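Local coordinates for N-terminal acetyltransferase B complex subunit NAT3 (Candida albicans, PDB 5K04), which acts as the probable catalytic subunit of the NatB complex, transferring acetyl groups from acetyl-CoA to the N-terminal amino acids of proteins, at residues 16-21 / 55-60; 111-116 / 122-127; 93-98 / 159-164. All coordinates share one frame; numbering follows the deposited sequence.

Contact 1: 16-21 / 55-60; sequences NPVNLD and SGYMMA
A chi1 of 57° sets CG of Tyr57 between its backbone N and carbonyl carbon and swings the ring out of strand 53-65, while chi1 of -81° in Asn19 turns the amide to meet it. In this GNAT fold the contact joins the short helix 16-19 to the central sheet. OD1 of Asn19 lies in the plane of the ring, at its edge, and accepts the bond from Tyr57 OH. The modelled separation of these two oxygens, 2.5 Å, is very short and its exact value is doubtful. Amide and ring are turned 65° apart, so the two groups meet steeply and do not stack. Asn19 ND2 donates to OD1 of Asn26, in keeping with OD1 of Asn19 being the atom that accepts from Tyr57. Tyr32 of helix 29-38 packs on both Asn19 and Tyr57, and Thr79 of strand 70-80 touches the tyrosine and Val18. The contact is buried; the side chain of Val18 is about 6 Å from coenzyme A and that of Tyr57 about 6 Å from a bound MES, probably from the crystallisation liquor. Beside the polar bond, Val18 adds an apolar contact from an oblique direction, its CG1 resting 3.8 Å from CE2 of Tyr57.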
loop_
_atom_site.group_PDB
_atom_site.type_symbol
_atom_site.label_atom_id
_atom_site.label_comp_id
_atom_site.label_asym_id
_atom_site.label_seq_id
_atom_site.Cartn_x
_atom_site.Cartn_y
_atom_site.Cartn_z
ATOM N N ASN B 16 7.802 2.048 3.388
ATOM C CA ASN B 16 7.957 3.493 3.543
ATOM C C ASN B 16 9.119 3.889 4.460
ATOM O O ASN B 16 9.779 4.898 4.155
ATOM C CB ASN B 16 6.629 4.098 4.006
ATOM C CG ASN B 16 5.572 4.081 2.903
ATOM O OD1 ASN B 16 5.898 4.048 1.710
ATOM N ND2 ASN B 16 4.303 4.110 3.298
ATOM N N PRO B 17 9.448 3.159 5.536
ATOM C CA PRO B 17 10.633 3.541 6.326
ATOM C C PRO B 17 11.897 3.624 5.485
ATOM O O PRO B 17 12.770 4.470 5.730
ATOM C CB PRO B 17 10.730 2.424 7.376
ATOM C CG PRO B 17 9.347 1.927 7.515
ATOM C CD PRO B 17 8.734 2.015 6.150
ATOM N N VAL B 18 11.993 2.778 4.464
ATOM C CA VAL B 18 13.113 2.826 3.540
ATOM C C VAL B 18 12.855 3.832 2.417
ATOM O O VAL B 18 13.697 4.691 2.131
ATOM C CB VAL B 18 13.376 1.413 2.992
ATOM C CG1 VAL B 18 14.400 1.456 1.873
ATOM C CG2 VAL B 18 13.857 0.503 4.112
ATOM N N ASN B 19 11.693 3.752 1.772
ATOM C CA ASN B 19 11.454 4.513 0.544
ATOM C C ASN B 19 10.992 5.945 0.788
ATOM O O ASN B 19 10.747 6.668 -0.186
ATOM C CB ASN B 19 10.448 3.770 -0.332
ATOM C CG ASN B 19 11.104 2.645 -1.146
ATOM O OD1 ASN B 19 12.240 2.240 -0.873
ATOM N ND2 ASN B 19 10.387 2.145 -2.153
ATOM N N LEU B 20 10.883 6.376 2.047
ATOM C CA LEU B 20 10.696 7.788 2.348
ATOM C C LEU B 20 12.021 8.518 2.503
ATOM O O LEU B 20 12.018 9.748 2.646
ATOM C CB LEU B 20 9.860 7.976 3.619
ATOM C CG LEU B 20 8.358 7.715 3.485
ATOM C CD1 LEU B 20 7.625 7.740 4.852
ATOM C CD2 LEU B 20 7.748 8.730 2.540
ATOM N N ASP B 21 13.132 7.780 2.491
ATOM C CA ASP B 21 14.458 8.377 2.415
ATOM C C ASP B 21 14.542 9.276 1.185
ATOM O O ASP B 21 14.054 8.895 0.110
ATOM C CB ASP B 21 15.526 7.279 2.344
ATOM C CG ASP B 21 16.906 7.812 1.999
ATOM O OD1 ASP B 21 17.197 7.990 0.803
ATOM O OD2 ASP B 21 17.687 8.068 2.936
ATOM N N SER B 55 14.935 -4.199 6.259
ATOM C CA SER B 55 15.976 -3.238 6.575
ATOM C C SER B 55 16.651 -2.671 5.328
ATOM O O SER B 55 17.383 -1.679 5.432
ATOM C CB SER B 55 17.019 -3.903 7.476
ATOM O OG SER B 55 17.444 -5.127 6.906
ATOM N N GLY B 56 16.418 -3.278 4.164
ATOM C CA GLY B 56 16.966 -2.801 2.909
ATOM C C GLY B 56 16.626 -3.766 1.795
ATOM O O GLY B 56 16.062 -4.838 2.022
ATOM N N TYR B 57 16.980 -3.368 0.571
ATOM C CA TYR B 57 16.783 -4.259 -0.561
ATOM C C TYR B 57 17.775 -3.942 -1.671
ATOM O O TYR B 57 18.391 -2.874 -1.707
ATOM C CB TYR B 57 15.341 -4.215 -1.105
ATOM C CG TYR B 57 14.817 -2.847 -1.537
ATOM C CD1 TYR B 57 15.045 -2.352 -2.817
ATOM C CD2 TYR B 57 14.053 -2.078 -0.665
ATOM C CE1 TYR B 57 14.546 -1.109 -3.205
ATOM C CE2 TYR B 57 13.555 -0.853 -1.026
ATOM C CZ TYR B 57 13.795 -0.364 -2.297
ATOM O OH TYR B 57 13.278 0.867 -2.626
ATOM N N MET B 58 17.926 -4.932 -2.558
ATOM C CA MET B 58 18.724 -4.860 -3.771
ATOM C C MET B 58 17.838 -5.184 -4.970
ATOM O O MET B 58 17.095 -6.171 -4.949
ATOM C CB MET B 58 19.898 -5.844 -3.723
ATOM C CG MET B 58 20.305 -6.344 -5.095
ATOM S SD MET B 58 20.987 -5.039 -6.067
ATOM C CE MET B 58 22.320 -4.756 -5.006
ATOM N N MET B 59 17.881 -4.315 -5.984
ATOM C CA MET B 59 17.294 -4.569 -7.291
ATOM C C MET B 59 18.443 -4.553 -8.277
ATOM O O MET B 59 19.125 -3.534 -8.420
ATOM C CB MET B 59 16.247 -3.519 -7.684
ATOM C CG MET B 59 15.156 -3.282 -6.651
ATOM S SD MET B 59 14.223 -1.814 -6.989
ATOM C CE MET B 59 13.683 -2.337 -8.537
ATOM N N ALA B 60 18.678 -5.684 -8.927
ATOM C CA ALA B 60 19.695 -5.784 -9.952
ATOM C C ALA B 60 19.111 -6.527 -11.151
ATOM O O ALA B 60 18.024 -7.108 -11.087
ATOM C CB ALA B 60 20.960 -6.483 -9.420
#

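Contact 2: 111-116 / 122-127; sequences LFVKVT and ILYEKL. With COA (coenzyme A), chain D.
Strand 108-114 and helix 118-126 lie closest where the backbone of Leu111 passes that of Tyr124, their CA atoms 9.2 Å apart, and side chains fill the interval. Leu111 lays CD2 over one face of the Tyr124 ring, 3.6 Å from the ring centroid and 16° off the normal, a CH-pi contact displaced toward CD1 of Tyr124. The other leucine methyl, CD1 of Leu111, sits on the same face, toward CD2 of Tyr124. A chi1 of 57° in Leu111 directs the fork that way. Val113, two residues along the strand, approaches obliquely, its CG2 3.6 Å from CE2 of Tyr124. The same ring carbon, CE2, lies 3.8 Å from S1P of coenzyme A; the ring thus has leucine methyls on one face and borders the thiol sulfur through CE2. Two residues further along the chain, Lys126 stretches an extended chain to the other end of the cofactor. Its NZ donates to the 3'-phosphate oxygen O8A at 2.7 Å and also to O3B and the ribose oxygen O2B, three bonds on one ammonium. The helix forms the crossover between the parallel strands 108-114 and 130-135, with strand 156-162 inserted between them and Cys94 of helix 89-96 packing on Tyr124.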
loop_
_atom_site.group_PDB
_atom_site.type_symbol
_atom_site.label_atom_id
_atom_site.label_comp_id
_atom_site.label_asym_id
_atom_site.label_seq_id
_atom_site.Cartn_x
_atom_site.Cartn_y
_atom_site.Cartn_z
ATOM N N LEU B 111 27.307 -0.411 -12.391
ATOM C CA LEU B 111 26.389 0.442 -11.659
ATOM C C LEU B 111 26.705 1.879 -12.024
ATOM O O LEU B 111 27.801 2.197 -12.493
ATOM C CB LEU B 111 26.517 0.254 -10.147
ATOM C CG LEU B 111 27.945 0.522 -9.659
ATOM C CD1 LEU B 111 28.153 1.961 -9.158
ATOM C CD2 LEU B 111 28.355 -0.464 -8.608
ATOM N N PHE B 112 25.745 2.747 -11.753
ATOM C CA PHE B 112 25.898 4.175 -11.964
ATOM C C PHE B 112 25.895 4.869 -10.618
ATOM O O PHE B 112 25.000 4.638 -9.803
ATOM C CB PHE B 112 24.775 4.738 -12.833
ATOM C CG PHE B 112 24.745 4.180 -14.236
ATOM C CD1 PHE B 112 25.892 4.127 -15.012
ATOM C CD2 PHE B 112 23.561 3.731 -14.780
ATOM C CE1 PHE B 112 25.863 3.635 -16.292
ATOM C CE2 PHE B 112 23.518 3.235 -16.070
ATOM C CZ PHE B 112 24.679 3.184 -16.827
ATOM N N VAL B 113 26.898 5.714 -10.394
ATOM C CA VAL B 113 26.955 6.625 -9.257
ATOM C C VAL B 113 27.117 8.035 -9.806
ATOM O O VAL B 113 27.930 8.266 -10.709
ATOM C CB VAL B 113 28.108 6.268 -8.290
ATOM C CG1 VAL B 113 28.292 7.343 -7.255
ATOM C CG2 VAL B 113 27.800 4.976 -7.579
ATOM N N LYS B 114 26.335 8.971 -9.279
ATOM C CA LYS B 114 26.478 10.351 -9.714
ATOM C C LYS B 114 27.866 10.863 -9.354
ATOM O O LYS B 114 28.459 10.463 -8.350
ATOM C CB LYS B 114 25.399 11.238 -9.090
ATOM C CG LYS B 114 23.975 10.960 -9.588
ATOM C CD LYS B 114 23.901 11.040 -11.109
ATOM C CE LYS B 114 22.467 11.005 -11.615
ATOM N NZ LYS B 114 22.438 10.910 -13.107
ATOM N N VAL B 115 28.390 11.743 -10.211
ATOM C CA VAL B 115 29.746 12.277 -10.072
ATOM C C VAL B 115 29.923 13.016 -8.745
ATOM O O VAL B 115 31.030 13.069 -8.192
ATOM C CB VAL B 115 30.048 13.175 -11.295
ATOM C CG1 VAL B 115 31.154 14.165 -10.998
ATOM C CG2 VAL B 115 30.416 12.302 -12.521
ATOM N N THR B 116 28.839 13.574 -8.205
ATOM C CA THR B 116 28.861 14.308 -6.949
ATOM C C THR B 116 28.724 13.405 -5.735
ATOM O O THR B 116 28.844 13.881 -4.604
ATOM C CB THR B 116 27.731 15.330 -6.936
ATOM O OG1 THR B 116 26.527 14.699 -7.388
ATOM C CG2 THR B 116 28.071 16.501 -7.844
ATOM N N ILE B 122 33.115 5.581 -3.012
ATOM C CA ILE B 122 34.008 4.971 -2.032
ATOM C C ILE B 122 33.429 3.656 -1.527
ATOM O O ILE B 122 34.142 2.654 -1.380
ATOM C CB ILE B 122 34.268 5.976 -0.889
ATOM C CG1 ILE B 122 35.161 7.122 -1.398
ATOM C CG2 ILE B 122 34.872 5.283 0.349
ATOM C CD1 ILE B 122 35.285 8.307 -0.447
ATOM N N LEU B 123 32.129 3.654 -1.233
ATOM C CA LEU B 123 31.423 2.435 -0.868
ATOM C C LEU B 123 31.703 1.326 -1.873
ATOM O O LEU B 123 32.155 0.235 -1.509
ATOM C CB LEU B 123 29.922 2.733 -0.763
ATOM C CG LEU B 123 28.865 1.634 -0.644
ATOM C CD1 LEU B 123 29.294 0.557 0.287
ATOM C CD2 LEU B 123 27.581 2.216 -0.107
ATOM N N TYR B 124 31.449 1.599 -3.153
ATOM C CA TYR B 124 31.688 0.592 -4.176
ATOM C C TYR B 124 33.179 0.338 -4.397
ATOM O O TYR B 124 33.572 -0.795 -4.705
ATOM C CB TYR B 124 31.001 1.007 -5.471
ATOM C CG TYR B 124 29.489 1.001 -5.366
ATOM C CD1 TYR B 124 28.792 -0.181 -5.132
ATOM C CD2 TYR B 124 28.758 2.171 -5.516
ATOM C CE1 TYR B 124 27.407 -0.189 -5.050
ATOM C CE2 TYR B 124 27.374 2.174 -5.425
ATOM C CZ TYR B 124 26.705 0.993 -5.194
ATOM O OH TYR B 124 25.334 0.991 -5.112
ATOM N N GLU B 125 34.022 1.366 -4.239
ATOM C CA GLU B 125 35.453 1.137 -4.325
ATOM C C GLU B 125 35.916 0.165 -3.250
ATOM O O GLU B 125 36.758 -0.703 -3.510
ATOM C CB GLU B 125 36.206 2.464 -4.235
ATOM C CG GLU B 125 36.161 3.214 -5.552
ATOM C CD GLU B 125 36.846 4.552 -5.513
ATOM O OE1 GLU B 125 37.166 5.029 -4.404
ATOM O OE2 GLU B 125 37.061 5.125 -6.610
ATOM N N LYS B 126 35.370 0.287 -2.035
ATOM C CA LYS B 126 35.736 -0.638 -0.975
ATOM C C LYS B 126 35.296 -2.060 -1.298
ATOM O O LYS B 126 35.880 -3.017 -0.780
ATOM C CB LYS B 126 35.138 -0.163 0.347
ATOM C CG LYS B 126 35.927 0.975 0.980
ATOM C CD LYS B 126 35.303 1.449 2.273
ATOM C CE LYS B 126 35.994 2.708 2.779
ATOM N NZ LYS B 126 35.440 3.169 4.090
ATOM N N LEU B 127 34.295 -2.217 -2.160
ATOM C CA LEU B 127 33.805 -3.522 -2.588
ATOM C C LEU B 127 34.556 -4.087 -3.789
ATOM O O LEU B 127 34.218 -5.183 -4.245
ATOM C CB LEU B 127 32.321 -3.431 -2.929
ATOM C CG LEU B 127 31.409 -3.121 -1.741
ATOM C CD1 LEU B 127 29.949 -3.089 -2.179
ATOM C CD2 LEU B 127 31.616 -4.141 -0.623
HETATM N N1A COA D . 28.743 9.022 5.606
HETATM C C2A COA D . 30.217 8.909 5.373
HETATM N N3A COA D . 30.527 7.549 4.766
HETATM C C4A COA D . 29.580 6.440 4.518
HETATM C C5A COA D . 28.020 6.587 4.895
HETATM C C6A COA D . 27.615 8.020 5.423
HETATM N N6A COA D . 26.274 8.414 5.698
HETATM N N7A COA D . 27.198 5.366 4.395
HETATM C C8A COA D . 28.093 4.332 3.621
HETATM N N9A COA D . 29.504 5.154 3.739
HETATM C C1B COA D . 30.746 4.561 2.873
HETATM C C2B COA D . 32.121 4.492 3.608
HETATM O O2B COA D . 33.296 5.250 3.312
HETATM C C3B COA D . 31.935 3.039 3.983
HETATM O O3B COA D . 32.706 2.142 4.790
HETATM P P3B COA D . 33.132 1.842 6.338
HETATM O O7A COA D . 32.533 0.490 6.683
HETATM O O8A COA D . 34.662 1.739 6.286
HETATM O O9A COA D . 32.577 2.980 7.162
HETATM C C4B COA D . 30.856 2.447 2.926
HETATM O O4B COA D . 30.245 3.462 2.030
HETATM C C5B COA D . 30.100 1.104 3.260
HETATM O O5B COA D . 29.064 1.010 4.242
HETATM P P1A COA D . 27.774 0.137 4.673
HETATM O O1A COA D . 27.773 -1.086 3.833
HETATM O O2A COA D . 27.834 -0.095 6.153
HETATM O O3A COA D . 26.566 1.072 4.331
HETATM P P2A COA D . 25.011 1.301 4.688
HETATM O O4A COA D . 24.957 2.319 5.790
HETATM O O5A COA D . 24.371 0.019 4.908
HETATM O O6A COA D . 24.514 2.020 3.339
HETATM C CBP COA D . 23.801 3.777 1.474
HETATM C CCP COA D . 24.970 2.961 2.359
HETATM C CDP COA D . 24.515 4.914 0.459
HETATM C CEP COA D . 22.869 2.668 0.597
HETATM C CAP COA D . 22.762 4.595 2.602
HETATM O OAP COA D . 23.375 5.199 3.716
HETATM C C9P COA D . 21.340 5.029 1.976
HETATM O O9P COA D . 21.090 6.262 1.463
HETATM N N8P COA D . 20.495 3.891 1.424
HETATM C C7P COA D . 19.691 4.012 0.074
HETATM C C6P COA D . 19.844 5.347 -0.744
HETATM C C5P COA D . 21.191 5.788 -1.571
HETATM O O5P COA D . 21.849 6.933 -1.355
HETATM N N4P COA D . 21.721 4.780 -2.512
HETATM C C3P COA D . 22.745 3.817 -2.858
HETATM C C2P COA D . 24.261 3.910 -2.879
HETATM S S1P COA D . 25.176 4.880 -4.039
#

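Contact 3: 93-98 / 159-164; sequences LCLELE and MRKLLP. Unlike the reference sequence in segment 159-164: Leu162 (reference Ser).
This is a surface salt bridge flanked by sparse apolar packing, and it ties the residues at and just beyond the C-terminal part of helix 89-96 to strand 156-162, the last in the chain. Glu98 and Lys161 carry it. NZ of Lys161 donates to OE2 of Glu98 at 2.6 Å, meeting that oxygen on its syn side and 18° out of the carboxylate plane. The second oxygen, OE1 of Glu98, is also near, 3.1 Å from NZ of Lys161, though the bond itself is to OE2. Both chains are stretched beyond CG and cross at about a right angle. With CG of Lys161 trans to its backbone N (chi1 175°), the lysine spans from the strand to the helix end. Its ammonium has a second partner in the carbonyl oxygen of Leu127, the residue that follows helix 118-126, and is thus held by two chain segments besides its own.

Sparse apolar atoms flank the pair. CD2 of Leu95, one turn before Glu98, comes to 3.9 Å from NZ of Lys161. On the other flank CD2 of Leu163 lies 4.3 Å from CG of Glu98, a loose contact with the aliphatic part of the glutamate. Ile109 of strand 108-114 touches both Glu98 and Leu163, so a neighbouring strand floors this edge of the contact. The pairing probably favours the charged forms of both residues.

Gly88, just before helix 89-96, and Ala90 and Ser91 in its first turn bind coenzyme A. The contact lies at the far end of the helix that follows the pyrophosphate-binding loop, an element characteristic of the GNAT fold, joined here to strand 156-162 of the mixed sheet.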
loop_
_atom_site.group_PDB
_atom_site.type_symbol
_atom_site.label_atom_id
_atom_site.label_comp_id
_atom_site.label_asym_id
_atom_site.label_seq_id
_atom_site.Cartn_x
_atom_site.Cartn_y
_atom_site.Cartn_z
ATOM N N LEU B 93 24.453 -6.611 0.812
ATOM C CA LEU B 93 23.492 -6.743 -0.283
ATOM C C LEU B 93 24.185 -6.742 -1.647
ATOM O O LEU B 93 23.819 -7.522 -2.540
ATOM C CB LEU B 93 22.469 -5.608 -0.208
ATOM C CG LEU B 93 21.466 -5.688 0.946
ATOM C CD1 LEU B 93 20.769 -4.356 1.136
ATOM C CD2 LEU B 93 20.441 -6.786 0.695
ATOM N N CYS B 94 25.190 -5.873 -1.821
ATOM C CA CYS B 94 25.941 -5.840 -3.073
ATOM C C CYS B 94 26.799 -7.100 -3.239
ATOM O O CYS B 94 26.867 -7.677 -4.333
ATOM C CB CYS B 94 26.790 -4.553 -3.137
ATOM S SG CYS B 94 25.913 -3.003 -3.143
ATOM N N LEU B 95 27.417 -7.573 -2.148
ATOM C CA LEU B 95 28.281 -8.751 -2.215
ATOM C C LEU B 95 27.497 -10.053 -2.431
ATOM O O LEU B 95 28.012 -10.990 -3.046
ATOM C CB LEU B 95 29.112 -8.835 -0.945
ATOM C CG LEU B 95 30.304 -7.891 -0.847
ATOM C CD1 LEU B 95 31.080 -8.178 0.441
ATOM C CD2 LEU B 95 31.210 -8.038 -2.068
ATOM N N GLU B 96 26.255 -10.124 -1.945
ATOM C CA GLU B 96 25.414 -11.306 -2.145
ATOM C C GLU B 96 25.142 -11.591 -3.628
ATOM O O GLU B 96 24.899 -12.743 -4.002
ATOM C CB GLU B 96 24.094 -11.118 -1.383
ATOM C CG GLU B 96 22.958 -12.091 -1.740
ATOM C CD GLU B 96 23.211 -13.542 -1.329
ATOM O OE1 GLU B 96 22.410 -14.413 -1.742
ATOM O OE2 GLU B 96 24.188 -13.818 -0.593
ATOM N N LEU B 97 25.151 -10.554 -4.479
ATOM C CA LEU B 97 25.015 -10.764 -5.920
ATOM C C LEU B 97 26.055 -11.753 -6.433
ATOM O O LEU B 97 25.749 -12.620 -7.260
ATOM C CB LEU B 97 25.153 -9.433 -6.656
ATOM C CG LEU B 97 23.986 -8.464 -6.513
ATOM C CD1 LEU B 97 24.364 -7.092 -7.043
ATOM C CD2 LEU B 97 22.797 -9.002 -7.263
ATOM N N GLU B 98 27.287 -11.647 -5.935
ATOM C CA GLU B 98 28.391 -12.464 -6.411
ATOM C C GLU B 98 28.228 -13.932 -6.038
ATOM O O GLU B 98 28.960 -14.770 -6.572
ATOM C CB GLU B 98 29.705 -11.878 -5.866
ATOM C CG GLU B 98 29.896 -10.394 -6.247
ATOM C CD GLU B 98 31.123 -9.740 -5.598
ATOM O OE1 GLU B 98 32.063 -10.467 -5.201
ATOM O OE2 GLU B 98 31.144 -8.493 -5.484
ATOM N N MET B 159 30.721 2.299 -12.798
ATOM C CA MET B 159 31.728 1.589 -12.029
ATOM C C MET B 159 31.564 0.098 -12.280
ATOM O O MET B 159 30.441 -0.412 -12.337
ATOM C CB MET B 159 31.597 1.893 -10.527
ATOM C CG MET B 159 31.690 3.387 -10.188
ATOM S SD MET B 159 31.597 3.759 -8.459
ATOM C CE MET B 159 33.173 3.141 -8.007
ATOM N N ARG B 160 32.686 -0.598 -12.427
ATOM C CA ARG B 160 32.666 -2.013 -12.743
ATOM C C ARG B 160 33.503 -2.811 -11.756
ATOM O O ARG B 160 34.503 -2.325 -11.221
ATOM C CB ARG B 160 33.186 -2.264 -14.141
ATOM C CG ARG B 160 32.289 -1.787 -15.226
ATOM C CD ARG B 160 32.957 -2.078 -16.545
ATOM N NE ARG B 160 32.082 -1.818 -17.678
ATOM C CZ ARG B 160 32.302 -2.303 -18.896
ATOM N NH1 ARG B 160 33.358 -3.071 -19.120
ATOM N NH2 ARG B 160 31.466 -2.023 -19.882
ATOM N N LYS B 161 33.061 -4.052 -11.519
ATOM C CA LYS B 161 33.833 -5.058 -10.795
ATOM C C LYS B 161 33.872 -6.332 -11.629
ATOM O O LYS B 161 32.845 -7.000 -11.798
ATOM C CB LYS B 161 33.240 -5.351 -9.422
ATOM C CG LYS B 161 33.959 -6.491 -8.708
ATOM C CD LYS B 161 33.545 -6.533 -7.242
ATOM C CE LYS B 161 34.272 -7.621 -6.454
ATOM N NZ LYS B 161 33.595 -7.824 -5.132
ATOM N N LEU B 162 35.052 -6.662 -12.150
ATOM C CA LEU B 162 35.222 -7.916 -12.869
ATOM C C LEU B 162 34.969 -9.093 -11.947
ATOM O O LEU B 162 35.367 -9.090 -10.780
ATOM C CB LEU B 162 36.627 -8.017 -13.457
ATOM C CG LEU B 162 36.780 -7.493 -14.869
ATOM C CD1 LEU B 162 38.205 -7.055 -15.070
ATOM C CD2 LEU B 162 36.421 -8.597 -15.852
ATOM N N LEU B 163 34.311 -10.095 -12.483
ATOM C CA LEU B 163 33.953 -11.357 -11.881
ATOM C C LEU B 163 34.950 -12.444 -12.272
ATOM O O LEU B 163 35.552 -12.397 -13.349
ATOM C CB LEU B 163 32.541 -11.776 -12.316
ATOM C CG LEU B 163 31.409 -10.913 -11.739
ATOM C CD1 LEU B 163 30.052 -11.237 -12.372
ATOM C CD2 LEU B 163 31.336 -11.072 -10.226
ATOM N N PRO B 164 35.125 -13.457 -11.412
ATOM C CA PRO B 164 35.923 -14.651 -11.740
ATOM C C PRO B 164 35.412 -15.387 -12.985
ATOM O O PRO B 164 36.225 -15.918 -13.748
ATOM C CB PRO B 164 35.768 -15.535 -10.494
ATOM C CG PRO B 164 35.312 -14.603 -9.393
ATOM C CD PRO B 164 34.531 -13.523 -10.062
#

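How the contacts relate
Contacts 1 and 2 are buried and contact 3 lies at the surface, yet all three reach one mixed sheet. Contact 1 joins a short helix to the sheet by a neutral amide–phenol bond, contact 2 relies on methyl groups against an aromatic ring beside the cofactor, and contact 3 uses opposite charges. Contacts 2 and 3 are the most closely knit: strands 108-114 and 156-162 are neighbours, linked by Leu111 O and Met159 N, and contact 2 is nested in the loop that contact 3 closes. Contact 1 does not touch contact 2, but meets contact 3 where Met58 and Ala60 pack on Leu97, on the helix 89-96 side of the sheet.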